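Local coordinates for outer membrane protein assembly factor BamA (Haemophilus ducreyi, PDB 4K3C) that probably works within the Bam complex to assemble beta-barrel proteins and insert them into the outer membrane, at residues F226-D231 with Y241-Y246; K345-G350 with N377-K382; S397-A402 with Q523-V528. One frame throughout, in Å; residues are numbered along the deposited sequence.

Contact 1: residues F226-D231 with Y241-Y246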
loop_
_atom_site.group_PDB
_atom_site.type_symbol
_atom_site.label_atom_id
_atom_site.label_comp_id
_atom_site.label_asym_id
_atom_site.label_seq_id
_atom_site.Cartn_x
_atom_site.Cartn_y
_atom_site.Cartn_z
ATOM N N PHE A 226 12.536 13.858 8.470
ATOM C CA PHE A 226 13.015 12.630 9.064
ATOM C C PHE A 226 14.488 12.669 9.367
ATOM O O PHE A 226 15.267 13.381 8.722
ATOM C CB PHE A 226 12.748 11.449 8.120
ATOM C CG PHE A 226 13.491 11.542 6.819
ATOM C CD1 PHE A 226 12.929 12.208 5.733
ATOM C CD2 PHE A 226 14.751 10.969 6.681
ATOM C CE1 PHE A 226 13.612 12.317 4.528
ATOM C CE2 PHE A 226 15.442 11.070 5.476
ATOM C CZ PHE A 226 14.872 11.748 4.397
ATOM N N TYR A 227 14.855 11.841 10.331
ATOM C CA TYR A 227 16.228 11.635 10.707
ATOM C C TYR A 227 16.457 10.115 10.774
ATOM O O TYR A 227 15.629 9.372 11.296
ATOM C CB TYR A 227 16.464 12.340 12.045
ATOM C CG TYR A 227 17.652 11.879 12.850
ATOM C CD1 TYR A 227 18.944 11.995 12.356
ATOM C CD2 TYR A 227 17.483 11.364 14.121
ATOM C CE1 TYR A 227 20.035 11.593 13.100
ATOM C CE2 TYR A 227 18.562 10.952 14.871
ATOM C CZ TYR A 227 19.838 11.069 14.357
ATOM O OH TYR A 227 20.921 10.664 15.112
ATOM N N GLU A 228 17.549 9.639 10.197
ATOM C CA GLU A 228 17.891 8.237 10.330
ATOM C C GLU A 228 19.322 8.140 10.809
ATOM O O GLU A 228 20.202 8.815 10.286
ATOM C CB GLU A 228 17.728 7.462 9.018
ATOM C CG GLU A 228 18.272 6.016 9.108
ATOM C CD GLU A 228 18.115 5.200 7.824
ATOM O OE1 GLU A 228 17.747 4.004 7.907
ATOM O OE2 GLU A 228 18.380 5.742 6.732
ATOM N N ASP A 229 19.544 7.304 11.819
ATOM C CA ASP A 229 20.885 6.995 12.287
ATOM C C ASP A 229 21.207 5.545 11.981
ATOM O O ASP A 229 20.847 4.665 12.756
ATOM C CB ASP A 229 21.007 7.247 13.787
ATOM C CG ASP A 229 22.444 7.188 14.268
ATOM O OD1 ASP A 229 23.343 7.566 13.486
ATOM O OD2 ASP A 229 22.679 6.765 15.423
ATOM N N TYR A 230 21.879 5.315 10.848
ATOM C CA TYR A 230 22.240 3.973 10.352
ATOM C C TYR A 230 23.614 3.533 10.835
ATOM O O TYR A 230 24.565 4.325 10.847
ATOM C CB TYR A 230 22.241 3.969 8.831
ATOM C CG TYR A 230 22.432 2.627 8.197
ATOM C CD1 TYR A 230 21.395 1.719 8.146
ATOM C CD2 TYR A 230 23.642 2.270 7.607
ATOM C CE1 TYR A 230 21.555 0.467 7.545
ATOM C CE2 TYR A 230 23.814 1.023 6.993
ATOM C CZ TYR A 230 22.761 0.129 6.968
ATOM O OH TYR A 230 22.890 -1.112 6.385
ATOM N N ASP A 231 23.709 2.272 11.242
ATOM C CA ASP A 231 24.974 1.711 11.695
ATOM C C ASP A 231 24.956 0.217 11.532
ATOM O O ASP A 231 24.228 -0.497 12.199
ATOM C CB ASP A 231 25.271 2.062 13.142
ATOM C CG ASP A 231 26.596 1.480 13.624
ATOM O OD1 ASP A 231 27.206 0.656 12.899
ATOM O OD2 ASP A 231 27.021 1.849 14.746
ATOM N N TYR A 241 29.633 0.695 7.493
ATOM C CA TYR A 241 29.834 2.131 7.462
ATOM C C TYR A 241 28.833 2.709 8.443
ATOM O O TYR A 241 27.936 1.997 8.890
ATOM C CB TYR A 241 29.631 2.691 6.045
ATOM C CG TYR A 241 28.251 2.444 5.464
ATOM C CD1 TYR A 241 27.207 3.334 5.703
ATOM C CD2 TYR A 241 27.991 1.331 4.667
ATOM C CE1 TYR A 241 25.951 3.118 5.177
ATOM C CE2 TYR A 241 26.741 1.111 4.141
ATOM C CZ TYR A 241 25.725 2.007 4.394
ATOM O OH TYR A 241 24.469 1.798 3.869
ATOM N N LYS A 242 28.993 3.977 8.803
ATOM C CA LYS A 242 27.969 4.659 9.586
ATOM C C LYS A 242 27.416 5.843 8.812
ATOM O O LYS A 242 28.175 6.645 8.272
ATOM C CB LYS A 242 28.508 5.084 10.945
ATOM C CG LYS A 242 28.691 3.907 11.901
ATOM C CD LYS A 242 29.797 4.171 12.925
ATOM C CE LYS A 242 30.326 2.886 13.523
ATOM N NZ LYS A 242 31.324 3.170 14.586
ATOM N N ARG A 243 26.088 5.924 8.738
ATOM C CA ARG A 243 25.428 7.003 8.012
ATOM C C ARG A 243 24.401 7.694 8.879
ATOM O O ARG A 243 23.581 7.054 9.526
ATOM C CB ARG A 243 24.745 6.484 6.751
ATOM C CG ARG A 243 24.340 7.585 5.784
ATOM C CD ARG A 243 23.363 7.079 4.749
ATOM N NE ARG A 243 22.121 6.628 5.369
ATOM C CZ ARG A 243 21.656 5.381 5.328
ATOM N NH1 ARG A 243 20.509 5.090 5.930
ATOM N NH2 ARG A 243 22.330 4.425 4.686
ATOM N N LYS A 244 24.450 9.011 8.890
ATOM C CA LYS A 244 23.501 9.785 9.663
ATOM C C LYS A 244 22.825 10.636 8.625
ATOM O O LYS A 244 23.490 11.334 7.854
ATOM C CB LYS A 244 24.241 10.662 10.674
ATOM C CG LYS A 244 23.428 11.141 11.856
ATOM C CD LYS A 244 24.359 11.831 12.868
ATOM C CE LYS A 244 23.664 12.190 14.185
ATOM N NZ LYS A 244 24.603 12.819 15.161
ATOM N N THR A 245 21.510 10.560 8.531
ATOM C CA THR A 245 20.904 11.430 7.560
ATOM C C THR A 245 19.655 12.128 8.032
ATOM O O THR A 245 18.871 11.576 8.801
ATOM C CB THR A 245 20.665 10.757 6.203
ATOM O OG1 THR A 245 19.315 11.017 5.798
ATOM C CG2 THR A 245 20.912 9.283 6.278
ATOM N N TYR A 246 19.510 13.369 7.574
ATOM C CA TYR A 246 18.302 14.127 7.785
ATOM C C TYR A 246 17.804 14.556 6.419
ATOM O O TYR A 246 18.589 14.705 5.484
ATOM C CB TYR A 246 18.573 15.381 8.600
ATOM C CG TYR A 246 19.653 15.300 9.645
ATOM C CD1 TYR A 246 20.997 15.483 9.311
ATOM C CD2 TYR A 246 19.332 15.130 10.984
ATOM C CE1 TYR A 246 21.997 15.462 10.285
ATOM C CE2 TYR A 246 20.321 15.105 11.968
ATOM C CZ TYR A 246 21.652 15.270 11.618
ATOM O OH TYR A 246 22.627 15.240 12.610
#

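Contact 2: residues K345-G350 with N377-K382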
loop_
_atom_site.group_PDB
_atom_site.type_symbol
_atom_site.label_atom_id
_atom_site.label_comp_id
_atom_site.label_asym_id
_atom_site.label_seq_id
_atom_site.Cartn_x
_atom_site.Cartn_y
_atom_site.Cartn_z
ATOM N N LYS A 345 24.636 13.345 -8.108
ATOM C CA LYS A 345 24.324 13.137 -9.551
ATOM C C LYS A 345 24.071 11.696 -10.044
ATOM O O LYS A 345 24.881 11.135 -10.803
ATOM C CB LYS A 345 25.418 13.755 -10.439
ATOM C CG LYS A 345 25.066 15.102 -11.033
ATOM C CD LYS A 345 26.269 15.723 -11.726
ATOM C CE LYS A 345 25.989 17.148 -12.163
ATOM N NZ LYS A 345 25.722 17.243 -13.620
ATOM N N TYR A 346 22.942 11.111 -9.658
ATOM C CA TYR A 346 22.657 9.724 -10.026
ATOM C C TYR A 346 21.151 9.501 -10.211
ATOM O O TYR A 346 20.342 10.413 -9.984
ATOM C CB TYR A 346 23.198 8.782 -8.953
ATOM C CG TYR A 346 22.482 8.913 -7.612
ATOM C CD1 TYR A 346 22.809 9.938 -6.715
ATOM C CD2 TYR A 346 21.472 8.025 -7.247
ATOM C CE1 TYR A 346 22.154 10.072 -5.491
ATOM C CE2 TYR A 346 20.814 8.154 -6.021
ATOM C CZ TYR A 346 21.161 9.180 -5.147
ATOM O OH TYR A 346 20.515 9.301 -3.933
ATOM N N TYR A 347 20.769 8.295 -10.628
ATOM C CA TYR A 347 19.348 7.958 -10.752
ATOM C C TYR A 347 19.084 6.520 -10.397
ATOM O O TYR A 347 19.961 5.680 -10.532
ATOM C CB TYR A 347 18.805 8.240 -12.152
ATOM C CG TYR A 347 19.613 7.645 -13.271
ATOM C CD1 TYR A 347 19.452 6.309 -13.650
ATOM C CD2 TYR A 347 20.526 8.425 -13.977
ATOM C CE1 TYR A 347 20.195 5.759 -14.707
ATOM C CE2 TYR A 347 21.270 7.889 -15.025
ATOM C CZ TYR A 347 21.105 6.557 -15.384
ATOM O OH TYR A 347 21.856 6.045 -16.418
ATOM N N GLN A 348 17.870 6.244 -9.938
ATOM C CA GLN A 348 17.485 4.890 -9.590
ATOM C C GLN A 348 16.138 4.569 -10.250
ATOM O O GLN A 348 15.311 5.448 -10.405
ATOM C CB GLN A 348 17.421 4.722 -8.066
ATOM C CG GLN A 348 18.576 5.387 -7.310
ATOM C CD GLN A 348 18.777 4.843 -5.891
ATOM O OE1 GLN A 348 18.385 5.474 -4.899
ATOM N NE2 GLN A 348 19.410 3.674 -5.791
ATOM N N VAL A 349 15.933 3.318 -10.655
ATOM C CA VAL A 349 14.668 2.877 -11.243
ATOM C C VAL A 349 14.425 1.421 -10.846
ATOM O O VAL A 349 15.368 0.639 -10.831
ATOM C CB VAL A 349 14.683 3.035 -12.788
ATOM C CG1 VAL A 349 15.794 2.197 -13.415
ATOM C CG2 VAL A 349 13.337 2.667 -13.385
ATOM N N GLY A 350 13.182 1.066 -10.500
ATOM C CA GLY A 350 12.860 -0.258 -9.972
ATOM C C GLY A 350 11.522 -0.825 -10.448
ATOM O O GLY A 350 10.605 -0.074 -10.799
ATOM N N ASN A 377 22.321 4.048 -12.011
ATOM C CA ASN A 377 23.578 4.603 -12.491
ATOM C C ASN A 377 23.721 6.093 -12.233
ATOM O O ASN A 377 22.794 6.758 -11.743
ATOM C CB ASN A 377 23.870 4.277 -13.955
ATOM C CG ASN A 377 25.338 3.938 -14.181
ATOM O OD1 ASN A 377 26.176 4.818 -14.398
ATOM N ND2 ASN A 377 25.658 2.657 -14.100
ATOM N N SER A 378 24.903 6.594 -12.571
ATOM C CA SER A 378 25.287 7.950 -12.266
ATOM C C SER A 378 25.694 8.648 -13.551
ATOM O O SER A 378 25.643 8.052 -14.613
ATOM C CB SER A 378 26.447 7.941 -11.270
ATOM O OG SER A 378 27.492 7.090 -11.717
ATOM N N PHE A 379 26.100 9.906 -13.445
ATOM C CA PHE A 379 26.424 10.713 -14.602
ATOM C C PHE A 379 27.156 11.955 -14.120
ATOM O O PHE A 379 27.316 12.152 -12.921
ATOM C CB PHE A 379 25.152 11.092 -15.368
ATOM C CG PHE A 379 24.093 11.737 -14.518
ATOM C CD1 PHE A 379 23.159 10.972 -13.847
ATOM C CD2 PHE A 379 24.030 13.121 -14.395
ATOM C CE1 PHE A 379 22.191 11.577 -13.069
ATOM C CE2 PHE A 379 23.066 13.737 -13.613
ATOM C CZ PHE A 379 22.150 12.972 -12.952
ATOM N N GLY A 380 27.613 12.791 -15.042
ATOM C CA GLY A 380 28.352 13.975 -14.652
ATOM C C GLY A 380 29.705 13.650 -14.045
ATOM O O GLY A 380 30.199 14.383 -13.185
ATOM N N GLY A 381 30.306 12.555 -14.505
ATOM C CA GLY A 381 31.604 12.126 -14.016
ATOM C C GLY A 381 31.576 11.820 -12.532
ATOM O O GLY A 381 32.530 12.091 -11.797
ATOM N N LYS A 382 30.464 11.256 -12.088
ATOM C CA LYS A 382 30.284 10.922 -10.689
ATOM C C LYS A 382 29.975 9.445 -10.569
ATOM O O LYS A 382 29.379 8.863 -11.475
ATOM C CB LYS A 382 29.134 11.735 -10.101
ATOM C CG LYS A 382 29.363 13.222 -10.187
ATOM C CD LYS A 382 30.464 13.680 -9.240
ATOM C CE LYS A 382 30.775 15.145 -9.455
ATOM N NZ LYS A 382 29.532 15.888 -9.813
#

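Contact 3: residues S397-A402 with Q523-V528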
loop_
_atom_site.group_PDB
_atom_site.type_symbol
_atom_site.label_atom_id
_atom_site.label_comp_id
_atom_site.label_asym_id
_atom_site.label_seq_id
_atom_site.Cartn_x
_atom_site.Cartn_y
_atom_site.Cartn_z
ATOM N N SER A 397 14.188 -11.611 -0.715
ATOM C CA SER A 397 14.970 -11.723 -1.941
ATOM C C SER A 397 15.529 -13.119 -2.240
ATOM O O SER A 397 15.367 -13.611 -3.354
ATOM C CB SER A 397 16.064 -10.651 -2.021
ATOM O OG SER A 397 17.165 -10.956 -1.192
ATOM N N LEU A 398 16.188 -13.753 -1.273
ATOM C CA LEU A 398 16.813 -15.051 -1.529
ATOM C C LEU A 398 16.892 -15.884 -0.273
ATOM O O LEU A 398 17.917 -15.905 0.393
ATOM C CB LEU A 398 18.227 -14.870 -2.081
ATOM C CG LEU A 398 18.755 -15.832 -3.147
ATOM C CD1 LEU A 398 20.264 -15.786 -3.166
ATOM C CD2 LEU A 398 18.272 -17.223 -2.918
ATOM N N ARG A 399 15.824 -16.601 0.037
ATOM C CA ARG A 399 15.829 -17.417 1.235
ATOM C C ARG A 399 16.996 -18.425 1.280
ATOM O O ARG A 399 17.532 -18.809 0.247
ATOM C CB ARG A 399 14.463 -18.046 1.413
ATOM C CG ARG A 399 13.429 -16.969 1.684
ATOM C CD ARG A 399 12.021 -17.503 1.767
ATOM N NE ARG A 399 11.404 -17.595 0.448
ATOM C CZ ARG A 399 10.101 -17.491 0.231
ATOM N NH1 ARG A 399 9.631 -17.583 -1.012
ATOM N NH2 ARG A 399 9.274 -17.289 1.258
ATOM N N GLY A 400 17.438 -18.794 2.480
ATOM C CA GLY A 400 18.618 -19.632 2.608
ATOM C C GLY A 400 19.936 -18.862 2.573
ATOM O O GLY A 400 20.938 -19.298 3.132
ATOM N N PHE A 401 19.963 -17.717 1.912
ATOM C CA PHE A 401 21.132 -16.857 2.056
ATOM C C PHE A 401 20.876 -15.764 3.105
ATOM O O PHE A 401 19.746 -15.297 3.263
ATOM C CB PHE A 401 21.548 -16.278 0.707
ATOM C CG PHE A 401 21.909 -17.328 -0.312
ATOM C CD1 PHE A 401 20.931 -18.127 -0.880
ATOM C CD2 PHE A 401 23.225 -17.520 -0.697
ATOM C CE1 PHE A 401 21.254 -19.083 -1.810
ATOM C CE2 PHE A 401 23.546 -18.479 -1.634
ATOM C CZ PHE A 401 22.560 -19.263 -2.187
ATOM N N ALA A 402 21.906 -15.376 3.852
ATOM C CA ALA A 402 21.709 -14.339 4.859
ATOM C C ALA A 402 21.423 -13.016 4.175
ATOM O O ALA A 402 21.798 -12.814 3.021
ATOM C CB ALA A 402 22.910 -14.214 5.750
ATOM N N GLN A 523 20.140 -20.885 6.492
ATOM C CA GLN A 523 19.033 -21.750 6.088
ATOM C C GLN A 523 17.704 -21.473 6.777
ATOM O O GLN A 523 16.659 -21.352 6.124
ATOM C CB GLN A 523 19.403 -23.204 6.343
ATOM C CG GLN A 523 20.807 -23.526 5.956
ATOM C CD GLN A 523 21.011 -24.997 5.774
ATOM O OE1 GLN A 523 21.155 -25.741 6.745
ATOM N NE2 GLN A 523 21.013 -25.435 4.527
ATOM N N PHE A 524 17.725 -21.416 8.098
ATOM C CA PHE A 524 16.497 -21.129 8.807
ATOM C C PHE A 524 16.387 -19.626 9.043
ATOM O O PHE A 524 17.323 -18.972 9.488
ATOM C CB PHE A 524 16.413 -21.920 10.107
ATOM C CG PHE A 524 15.113 -21.766 10.817
ATOM C CD1 PHE A 524 13.957 -22.313 10.288
ATOM C CD2 PHE A 524 15.041 -21.076 12.020
ATOM C CE1 PHE A 524 12.745 -22.178 10.948
ATOM C CE2 PHE A 524 13.840 -20.935 12.690
ATOM C CZ PHE A 524 12.686 -21.488 12.154
ATOM N N GLN A 525 15.231 -19.085 8.711
ATOM C CA GLN A 525 14.988 -17.671 8.809
ATOM C C GLN A 525 13.543 -17.493 9.258
ATOM O O GLN A 525 12.723 -18.380 9.057
ATOM C CB GLN A 525 15.256 -17.013 7.455
ATOM C CG GLN A 525 16.719 -17.095 7.019
ATOM C CD GLN A 525 16.918 -16.950 5.521
ATOM O OE1 GLN A 525 16.216 -17.580 4.718
ATOM N NE2 GLN A 525 17.900 -16.139 5.135
ATOM N N PHE A 526 13.218 -16.369 9.883
ATOM C CA PHE A 526 11.889 -16.220 10.467
ATOM C C PHE A 526 11.675 -14.788 10.883
ATOM O O PHE A 526 12.628 -14.124 11.267
ATOM C CB PHE A 526 11.772 -17.086 11.723
ATOM C CG PHE A 526 12.635 -16.608 12.852
ATOM C CD1 PHE A 526 13.994 -16.924 12.888
ATOM C CD2 PHE A 526 12.104 -15.830 13.862
ATOM C CE1 PHE A 526 14.807 -16.473 13.905
ATOM C CE2 PHE A 526 12.909 -15.373 14.893
ATOM C CZ PHE A 526 14.259 -15.698 14.913
ATOM N N THR A 527 10.440 -14.304 10.827
ATOM C CA THR A 527 10.129 -13.102 11.584
ATOM C C THR A 527 8.901 -13.261 12.470
ATOM O O THR A 527 8.036 -14.113 12.235
ATOM C CB THR A 527 9.997 -11.822 10.732
ATOM O OG1 THR A 527 8.904 -11.955 9.824
ATOM C CG2 THR A 527 11.270 -11.539 9.996
ATOM N N VAL A 528 8.864 -12.416 13.496
ATOM C CA VAL A 528 7.839 -12.432 14.512
ATOM C C VAL A 528 7.576 -10.971 14.817
ATOM O O VAL A 528 8.512 -10.195 15.001
ATOM C CB VAL A 528 8.349 -13.158 15.769
ATOM C CG1 VAL A 528 7.709 -12.581 17.028
ATOM C CG2 VAL A 528 8.095 -14.652 15.639
#

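Contact 1: residues F226-D231 with Y241-Y246
F226-D231 and Y241-Y246 run side by side as antiparallel strands, their short axes 4.7 Å apart at 179°. Five residue pairs set the register, from Y227 opposite Y246 to D231 opposite K242. The pairs E228-T245 and Y230-R243 are hydrogen-bonded in both directions. E228 N to T245 O is 2.7 Å and R243 N to Y230 O is 3.1 Å. CA-H...O contacts such as Y227 CA to T245 O accompany these bonds.

The face bearing E228, Y230, R243 and T245 is organised by the arginine. The R243 chain is bent at chi3 (63°), which turns NE toward the side chains of E228 and Y230. Its guanidinium lies flat on the Y230 ring, centres 4.7 Å apart and planes 15° apart, with NH2 over the ring face. The E228 carboxylate comes in at the guanidinium edge: OE2 and NH1 form a salt bridge, though the modelled separation is too short to be taken literally at this resolution. S202 holds the other carboxylate oxygen, OE1. Y241 meets the CD2-CE2 side of the Y230 ring obliquely, Y230 CE2 lying 3.4 Å from Y241 CZ.

On the face of Y227, D229, K244 and Y246, the rings of Y227 and Y246 are nearly parallel but slid apart, so that they barely overlap. K244 CG stands at the edge of the Y227 ring, and K244 CE lies 3.3 Å from Y227 OH. D231 and K242 point the same way side by side, their charged ends beyond salt-bridge distance; D231 OD1 bonds S233.

Continuous antiparallel pairing, flanked by strands 202-211 and 260-274, is that of a hairpin in the wall of the Omp85 transmembrane barrel.

Contact 2: residues K345-G350 with N377-K382
The Y347 ring receives N377 O over the centre of one face, 3.5 Å above its plane, while F379 CD1 stands at its edge, 3.7 Å from Y347 CD2. CG of Y347 sits between its backbone N and carbonyl carbon (chi1 51°), and the ring beyond it lies against N377 O. The two aromatic rings meet rim to rim, planes 16° apart, with neither over the face of the other. F379 repeats the theme: K345 O lies over one of its faces, offset toward the rim. K345 CB also makes a CH-pi contact over the face, 4.3 Å from the ring centroid, and the lysine chain crosses the phenylalanine side chain at about a right angle.

Both carbonyls over the rings also accept backbone hydrogen bonds. Y347 N reaches N377 O at 2.8 Å, and F379 N reaches K345 O at 3.2 Å. N377 N returns a bond to Y347 O, completing the hydrogen-bonded Y347-N377 pair; beyond it, Y346 and S378 form a non-hydrogen-bonded pair.

Past S378 the chain turns back through two glycines with positive phi. S378 OG donates to K382 O at 2.6 Å, and this bond spans the turn, together with a weak K382 N to F379 O bond. K382 NZ lies 3.8 Å from the methylene CD of K345, and the K345 NZ and K382 NZ nitrogens are 5.6 Å apart. L337 of strand 328-338 touches both aromatic rings.

The chemistry is therefore mostly backbone polarity and aromatic packing: no salt bridge crosses the contact, and the nearby like charges of K345 and K382 would be expected to repel.

Contact 3: residues S397-A402 with Q523-V528
The Q525 amide makes two hydrogen bonds to the backbone of G400 and F401, and these carry the contact. Its OE1 accepts from G400 N at 2.8 Å with a nearly straight N-H...O (167°), although the donor lies above the plane of the amide carbonyl. Its NE2 gives a weak bond to F401 O, also at 2.8 Å but bent to 129°. With one accepting and one donating atom matched to successive residues, the pair of bonds favours one rotation of the amide. CG of Q525 is anti to the carbonyl carbon (chi1 -65°), and the chain is extended beyond it. S508 and E522 add weak bonds to the same amide, so this buried polar group has partners from more than one strand.

Turn geometry supplies the site: L398 to F401 form a type II beta turn, closed by F401 N to L398 O at 3.1 Å. G400 takes its third position with positive phi and comes close to Q523, their CA atoms 4.1 Å apart.

Van der Waals contact is slight and falls to R399, whose CA is 3.5 Å from Q525 OE1. Its charged end leads away to a salt bridge with D460 and a cation-pi contact with F458.

L398-R399-G400-F401 carries the RGF core of the motif (VRGF/Y in relatives) in the sixth extracellular loop of Omp85 proteins, which folds into the barrel lumen; here its turn is tied to the C-terminal strand 521-531.

The chain begins with the POTRA region and continues into the barrel, where all three contacts lie. Contact 1 comes first and closes a nine-residue loop between strands 220-231 and 242-254. Contact 2 follows, spanning 26 residues that include most of the hairpin 346-358 and 366-378. After a connecting loop, 397-402 departs from this neighbour pairing: contact 3 closes over 120 residues to meet the last strand. The three are in series, none nested or crossed. Contacts 1 and 2, centres 21 Å apart, join sequential wall strands, whereas contact 3, its centre 25 and 31 Å from theirs, ties an inserted loop to the C-terminal strand.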